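PDB 6GZU: conserved membrane protein from Chlamydia abortus, which acts as a secreted effector that combines deubiquitinase and acetyltransferase activities and induces Golgi fragmentation in host cells. Local coordinates for residues K57-Y62 with R99-P104; C78-N83 with R93-F98. One frame throughout, in Å; residues are numbered along the deposited sequence.

Interaction 1 of 2, residues K57-Y62 with R99-P104; sequences KDLHLY and RIYAYP. With ZN (zinc ion), chain C.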
loop_
_atom_site.group_PDB
_atom_site.type_symbol
_atom_site.label_atom_id
_atom_site.label_comp_id
_atom_site.label_asym_id
_atom_site.label_seq_id
_atom_site.Cartn_x
_atom_site.Cartn_y
_atom_site.Cartn_z
ATOM N N LYS A 57 -11.206 3.672 -6.525
ATOM C CA LYS A 57 -12.368 2.893 -6.046
ATOM C C LYS A 57 -12.438 2.934 -4.521
ATOM O O LYS A 57 -13.526 3.067 -3.945
ATOM C CB LYS A 57 -12.319 1.434 -6.524
ATOM C CG LYS A 57 -12.662 1.258 -8.023
ATOM C CD LYS A 57 -12.424 -0.185 -8.490
ATOM C CE LYS A 57 -13.363 -1.157 -7.754
ATOM N NZ LYS A 57 -14.813 -0.783 -7.920
ATOM N N ASP A 58 -11.295 2.854 -3.834
ATOM C CA ASP A 58 -11.360 2.831 -2.358
ATOM C C ASP A 58 -11.807 4.167 -1.765
ATOM O O ASP A 58 -12.391 4.202 -0.689
ATOM C CB ASP A 58 -10.010 2.391 -1.762
ATOM C CG ASP A 58 -9.750 0.941 -1.961
ATOM O OD1 ASP A 58 -10.737 0.184 -2.014
ATOM O OD2 ASP A 58 -8.594 0.529 -2.025
ATOM N N LEU A 59 -11.603 5.263 -2.508
ATOM C CA LEU A 59 -12.100 6.582 -2.089
ATOM C C LEU A 59 -13.466 6.893 -2.675
ATOM O O LEU A 59 -13.945 8.042 -2.583
ATOM C CB LEU A 59 -11.109 7.673 -2.531
ATOM C CG LEU A 59 -9.767 7.499 -1.795
ATOM C CD1 LEU A 59 -8.697 8.423 -2.453
ATOM C CD2 LEU A 59 -10.002 7.852 -0.368
ATOM N N HIS A 60 -14.117 5.886 -3.259
ATOM C CA HIS A 60 -15.450 6.051 -3.894
ATOM C C HIS A 60 -15.506 7.109 -4.977
ATOM O O HIS A 60 -16.534 7.797 -5.136
ATOM C CB HIS A 60 -16.519 6.266 -2.815
ATOM C CG HIS A 60 -16.403 5.274 -1.694
ATOM N ND1 HIS A 60 -15.773 5.561 -0.498
ATOM C CD2 HIS A 60 -16.755 3.973 -1.619
ATOM C CE1 HIS A 60 -15.814 4.500 0.297
ATOM N NE2 HIS A 60 -16.409 3.521 -0.358
ATOM N N LEU A 61 -14.403 7.229 -5.711
ATOM C CA LEU A 61 -14.267 8.150 -6.811
ATOM C C LEU A 61 -14.308 7.467 -8.161
ATOM O O LEU A 61 -13.970 8.080 -9.172
ATOM C CB LEU A 61 -12.961 8.915 -6.671
ATOM C CG LEU A 61 -12.966 9.898 -5.492
ATOM C CD1 LEU A 61 -11.564 10.381 -5.234
ATOM C CD2 LEU A 61 -13.875 11.048 -5.765
ATOM N N TYR A 62 -14.791 6.237 -8.237
ATOM C CA TYR A 62 -14.820 5.579 -9.536
ATOM C C TYR A 62 -16.186 4.971 -9.830
ATOM O O TYR A 62 -16.715 4.229 -9.018
ATOM C CB TYR A 62 -13.713 4.515 -9.631
ATOM C CG TYR A 62 -13.637 4.009 -11.034
ATOM C CD1 TYR A 62 -13.131 4.823 -12.048
ATOM C CD2 TYR A 62 -14.162 2.766 -11.376
ATOM C CE1 TYR A 62 -13.106 4.401 -13.356
ATOM C CE2 TYR A 62 -14.149 2.334 -12.682
ATOM C CZ TYR A 62 -13.621 3.160 -13.670
ATOM O OH TYR A 62 -13.588 2.745 -14.982
ATOM N N ARG A 99 -7.994 7.869 6.834
ATOM C CA ARG A 99 -7.161 8.997 6.401
ATOM C C ARG A 99 -5.887 8.611 5.681
ATOM O O ARG A 99 -5.340 9.389 4.886
ATOM C CB ARG A 99 -6.754 9.832 7.611
ATOM C CG ARG A 99 -7.936 10.364 8.384
ATOM C CD ARG A 99 -8.917 11.125 7.458
ATOM N NE ARG A 99 -8.378 12.412 6.998
ATOM C CZ ARG A 99 -8.984 13.190 6.101
ATOM N NH1 ARG A 99 -10.112 12.759 5.546
ATOM N NH2 ARG A 99 -8.478 14.390 5.764
ATOM N N ILE A 100 -5.395 7.409 5.942
ATOM C CA ILE A 100 -4.148 6.938 5.373
ATOM C C ILE A 100 -4.445 5.606 4.701
ATOM O O ILE A 100 -5.011 4.679 5.344
ATOM C CB ILE A 100 -3.049 6.775 6.445
ATOM C CG1 ILE A 100 -2.802 8.114 7.145
ATOM C CG2 ILE A 100 -1.769 6.187 5.788
ATOM C CD1 ILE A 100 -1.832 8.079 8.258
ATOM N N TYR A 101 -4.083 5.496 3.416
ATOM C CA TYR A 101 -4.394 4.318 2.608
ATOM C C TYR A 101 -3.084 3.736 2.127
ATOM O O TYR A 101 -2.353 4.393 1.396
ATOM C CB TYR A 101 -5.261 4.731 1.404
ATOM C CG TYR A 101 -6.659 5.185 1.789
ATOM C CD1 TYR A 101 -6.860 6.358 2.513
ATOM C CD2 TYR A 101 -7.795 4.462 1.366
ATOM C CE1 TYR A 101 -8.169 6.750 2.876
ATOM C CE2 TYR A 101 -9.095 4.861 1.689
ATOM C CZ TYR A 101 -9.264 5.999 2.456
ATOM O OH TYR A 101 -10.539 6.400 2.826
ATOM N N ALA A 102 -2.767 2.502 2.517
ATOM C CA ALA A 102 -1.462 1.946 2.196
ATOM C C ALA A 102 -1.557 0.678 1.352
ATOM O O ALA A 102 -2.157 -0.311 1.817
ATOM C CB ALA A 102 -0.650 1.698 3.459
ATOM N N TYR A 103 -0.945 0.674 0.163
ATOM C CA TYR A 103 -1.128 -0.383 -0.815
ATOM C C TYR A 103 0.157 -1.096 -1.128
ATOM O O TYR A 103 1.088 -0.523 -1.715
ATOM C CB TYR A 103 -1.572 0.247 -2.159
ATOM C CG TYR A 103 -2.930 0.895 -2.098
ATOM C CD1 TYR A 103 -3.089 2.200 -1.595
ATOM C CD2 TYR A 103 -4.063 0.171 -2.461
ATOM C CE1 TYR A 103 -4.370 2.764 -1.505
ATOM C CE2 TYR A 103 -5.349 0.707 -2.356
ATOM C CZ TYR A 103 -5.499 1.983 -1.857
ATOM O OH TYR A 103 -6.780 2.495 -1.776
ATOM N N PRO A 104 0.203 -2.386 -0.815
ATOM C CA PRO A 104 1.333 -3.212 -1.307
ATOM C C PRO A 104 1.247 -3.274 -2.826
ATOM O O PRO A 104 0.160 -3.508 -3.400
ATOM C CB PRO A 104 1.047 -4.598 -0.687
ATOM C CG PRO A 104 0.190 -4.258 0.558
ATOM C CD PRO A 104 -0.679 -3.113 0.120
HETATM ZN ZN ZN C . -16.698 1.838 0.636
HETATM O O HOH W 1 -12.601 5.229 1.774
#
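D58, the last residue of helix 51-58, and L59 after it meet the rings of Y101 and Y103, which project from the same side of strand 100-107 in this CE-clan enzyme. A Schellman motif closes the helix: L61 N reaches back to L56 O and H60 N to K57 O (3.0 Å), with H60 as C-prime residue at positive phi. Along D58, CB lies 3.2 Å from Y103 OH, and CG, set beside the backbone N (chi1 -72°), is 3.4 Å from Y103 OH and carries the carboxylate toward it. OD2 receives the Y103 OH proton at 2.7 Å through its anti lone pair, and the carboxylate is nearly coplanar with the ring, 15° apart, at whose edge it sits. OD1 is satisfied by H80, so both oxygens are engaged, which probably favours the ionised acid. L59 lays CD2 over one face of Y101, a CH-pi contact 3.9 Å from the ring centroid. H60 places NE2 2.0 Å from the zinc ion, and D58 O lies above one face of the imidazole, toward its rim. One water joins the segments, donating to D58 O at 2.7 Å and accepting from Y101 OH at 2.6 Å.

Interaction 2 of 2, residues C78-N83 with R93-F98; sequences CHHQNN and RDCQNF. With ZN (zinc ion), chain C.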
loop_
_atom_site.group_PDB
_atom_site.type_symbol
_atom_site.label_atom_id
_atom_site.label_comp_id
_atom_site.label_asym_id
_atom_site.label_seq_id
_atom_site.Cartn_x
_atom_site.Cartn_y
_atom_site.Cartn_z
ATOM N N CYS A 78 -19.674 2.197 -3.471
ATOM C CA CYS A 78 -18.837 1.454 -2.544
ATOM C C CYS A 78 -18.822 -0.048 -2.784
ATOM O O CYS A 78 -19.870 -0.689 -2.763
ATOM C CB CYS A 78 -19.337 1.732 -1.144
ATOM S SG CYS A 78 -18.559 0.726 0.031
ATOM N N HIS A 79 -17.633 -0.629 -2.940
ATOM C CA HIS A 79 -17.493 -2.079 -3.103
ATOM C C HIS A 79 -16.914 -2.756 -1.832
ATOM O O HIS A 79 -16.506 -3.957 -1.828
ATOM C CB HIS A 79 -16.642 -2.377 -4.342
ATOM C CG HIS A 79 -15.199 -2.008 -4.192
ATOM N ND1 HIS A 79 -14.783 -0.824 -3.619
ATOM C CD2 HIS A 79 -14.068 -2.670 -4.540
ATOM C CE1 HIS A 79 -13.459 -0.787 -3.595
ATOM N NE2 HIS A 79 -13.002 -1.881 -4.171
ATOM N N HIS A 80 -16.882 -1.998 -0.736
ATOM C CA HIS A 80 -16.316 -2.504 0.524
ATOM C C HIS A 80 -17.231 -3.248 1.444
ATOM O O HIS A 80 -16.758 -3.870 2.396
ATOM C CB HIS A 80 -15.727 -1.371 1.344
ATOM C CG HIS A 80 -14.745 -0.543 0.589
ATOM N ND1 HIS A 80 -14.993 0.772 0.251
ATOM C CD2 HIS A 80 -13.519 -0.853 0.096
ATOM C CE1 HIS A 80 -13.942 1.239 -0.416
ATOM N NE2 HIS A 80 -13.048 0.266 -0.541
ATOM N N GLN A 81 -18.520 -3.178 1.198
ATOM C CA GLN A 81 -19.444 -3.846 2.099
ATOM C C GLN A 81 -19.809 -5.241 1.581
ATOM O O GLN A 81 -19.875 -5.478 0.367
ATOM C CB GLN A 81 -20.647 -2.933 2.365
ATOM C CG GLN A 81 -20.226 -1.650 3.114
ATOM N N ASN A 82 -20.013 -6.171 2.506
ATOM C CA ASN A 82 -20.428 -7.520 2.133
ATOM C C ASN A 82 -19.439 -8.190 1.179
ATOM O O ASN A 82 -19.814 -8.982 0.318
ATOM C CB ASN A 82 -21.836 -7.483 1.531
ATOM C CG ASN A 82 -22.649 -8.672 1.913
ATOM N N ASN A 83 -18.171 -7.850 1.320
ATOM C CA ASN A 83 -17.137 -8.481 0.500
ATOM C C ASN A 83 -16.109 -9.133 1.408
ATOM O O ASN A 83 -15.195 -8.475 1.891
ATOM C CB ASN A 83 -16.480 -7.467 -0.450
ATOM C CG ASN A 83 -15.425 -8.087 -1.337
ATOM O OD1 ASN A 83 -14.914 -9.176 -1.076
ATOM N ND2 ASN A 83 -15.069 -7.379 -2.380
ATOM N N ARG A 93 -16.633 -1.900 9.626
ATOM C CA ARG A 93 -16.103 -0.528 9.664
ATOM C C ARG A 93 -16.889 0.407 8.742
ATOM O O ARG A 93 -17.481 -0.011 7.749
ATOM C CB ARG A 93 -14.647 -0.414 9.146
ATOM C CG ARG A 93 -13.620 -1.442 9.568
ATOM C CD ARG A 93 -13.160 -1.264 10.987
ATOM N NE ARG A 93 -12.618 0.044 11.348
ATOM C CZ ARG A 93 -11.328 0.377 11.300
ATOM N NH1 ARG A 93 -10.411 -0.474 10.840
ATOM N NH2 ARG A 93 -10.947 1.577 11.714
ATOM N N ASP A 94 -16.801 1.695 9.024
ATOM C CA ASP A 94 -17.236 2.681 8.049
ATOM C C ASP A 94 -16.108 2.960 7.072
ATOM O O ASP A 94 -15.129 3.663 7.408
ATOM C CB ASP A 94 -17.647 3.969 8.747
ATOM C CG ASP A 94 -17.926 5.076 7.774
ATOM O OD1 ASP A 94 -18.121 4.796 6.565
ATOM O OD2 ASP A 94 -17.970 6.235 8.224
ATOM N N CYS A 95 -16.284 2.452 5.849
ATOM C CA CYS A 95 -15.203 2.426 4.851
ATOM C C CYS A 95 -14.826 3.809 4.405
ATOM O O CYS A 95 -13.799 3.991 3.728
ATOM C CB CYS A 95 -15.614 1.581 3.650
ATOM S SG CYS A 95 -17.032 2.184 2.802
ATOM N N GLN A 96 -15.641 4.793 4.772
ATOM C CA GLN A 96 -15.340 6.194 4.452
ATOM C C GLN A 96 -14.373 6.852 5.438
ATOM O O GLN A 96 -13.633 7.758 5.063
ATOM C CB GLN A 96 -16.634 7.016 4.382
ATOM C CG GLN A 96 -17.555 6.624 3.245
ATOM C CD GLN A 96 -19.036 6.714 3.622
ATOM O OE1 GLN A 96 -19.830 5.822 3.297
ATOM N NE2 GLN A 96 -19.414 7.791 4.314
ATOM N N ASN A 97 -14.361 6.370 6.682
ATOM C CA ASN A 97 -13.745 7.076 7.803
ATOM C C ASN A 97 -12.200 6.975 7.955
ATOM O O ASN A 97 -11.627 7.089 9.048
ATOM C CB ASN A 97 -14.410 6.577 9.090
ATOM C CG ASN A 97 -14.237 7.542 10.230
ATOM O OD1 ASN A 97 -13.964 8.727 10.005
ATOM N ND2 ASN A 97 -14.400 7.053 11.468
ATOM N N PHE A 98 -11.508 6.766 6.866
ATOM C CA PHE A 98 -10.067 6.563 6.964
ATOM C C PHE A 98 -9.282 7.768 6.453
ATOM O O PHE A 98 -9.815 8.560 5.637
ATOM C CB PHE A 98 -9.686 5.319 6.173
ATOM C CG PHE A 98 -10.273 4.070 6.728
ATOM C CD1 PHE A 98 -9.682 3.476 7.832
ATOM C CD2 PHE A 98 -11.391 3.481 6.161
ATOM C CE1 PHE A 98 -10.191 2.319 8.373
ATOM C CE2 PHE A 98 -11.924 2.311 6.724
ATOM C CZ PHE A 98 -11.282 1.723 7.813
HETATM ZN ZN ZN C . -16.698 1.838 0.636
#
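C78 extends its SG anti to the backbone N (chi1 172°), whereas C95 holds its SG between the backbone N and the carbonyl carbon (chi1 61°); the two sulfurs thus converge from two parts of the same long loop on a single zinc ion. C95 SG binds the metal at 2.2 Å and C78 SG at a similar length, bringing the sulfurs 3.5 Å apart, with an S-Zn-S angle near 103°. From beside C78, H80 turns its imidazole so that ND1 completes the group from these segments, 2.0 Å from the zinc. C95 CB packs obliquely against this ring, 3.5 Å from H80 ND1. H60 supplies the fourth ligand, giving a nearly tetrahedral Cys2His2 site, consistent with a structural zinc, that joins two parts of a loop to the end of helix 51-58. C78 and H80 form a C-X-H pair in sequence, and C95 follows after a longer loop. H80 N donates to C78 SG at 3.3 Å, a second interaction that would help stabilise the charge of this thiolate. With ND1 on the metal and NE2 held by D58 OD1, the H80 ring cannot easily turn, while Y87 meets it edge-to-face. The C95 side is shaped by a type I beta turn from D94 to N97, with N97 N bonded to D94 O at 2.9 Å. D94 also forms an Asx turn: Q96 N reaches D94 OD1 at 3.1 Å from above the carboxylate plane rather than within it. R93 and F98 bracket the turn, R93 NH1 at the edge of the F98 ring and F98 CE1 over the rim of the guanidinium face.

In the fold
Running from the N terminus, the chain completes helix 51-58, turns at segment 57-62 and passes through the small hairpin of strands 62-63 and 68-69. It then enters a long irregular loop, where interaction 2 joins 78-83 to 93-98 across nine residues. Immediately afterwards comes strand 100-107, and interaction 1 closes the larger loop by bringing this strand back to the helix end. Interaction 2 is therefore nested inside interaction 1, their centres about 10 Å apart. The zinc ion touches both and ties the irregular loop to the helix terminus, while interaction 1 fastens that terminus to the five-stranded mixed sheet.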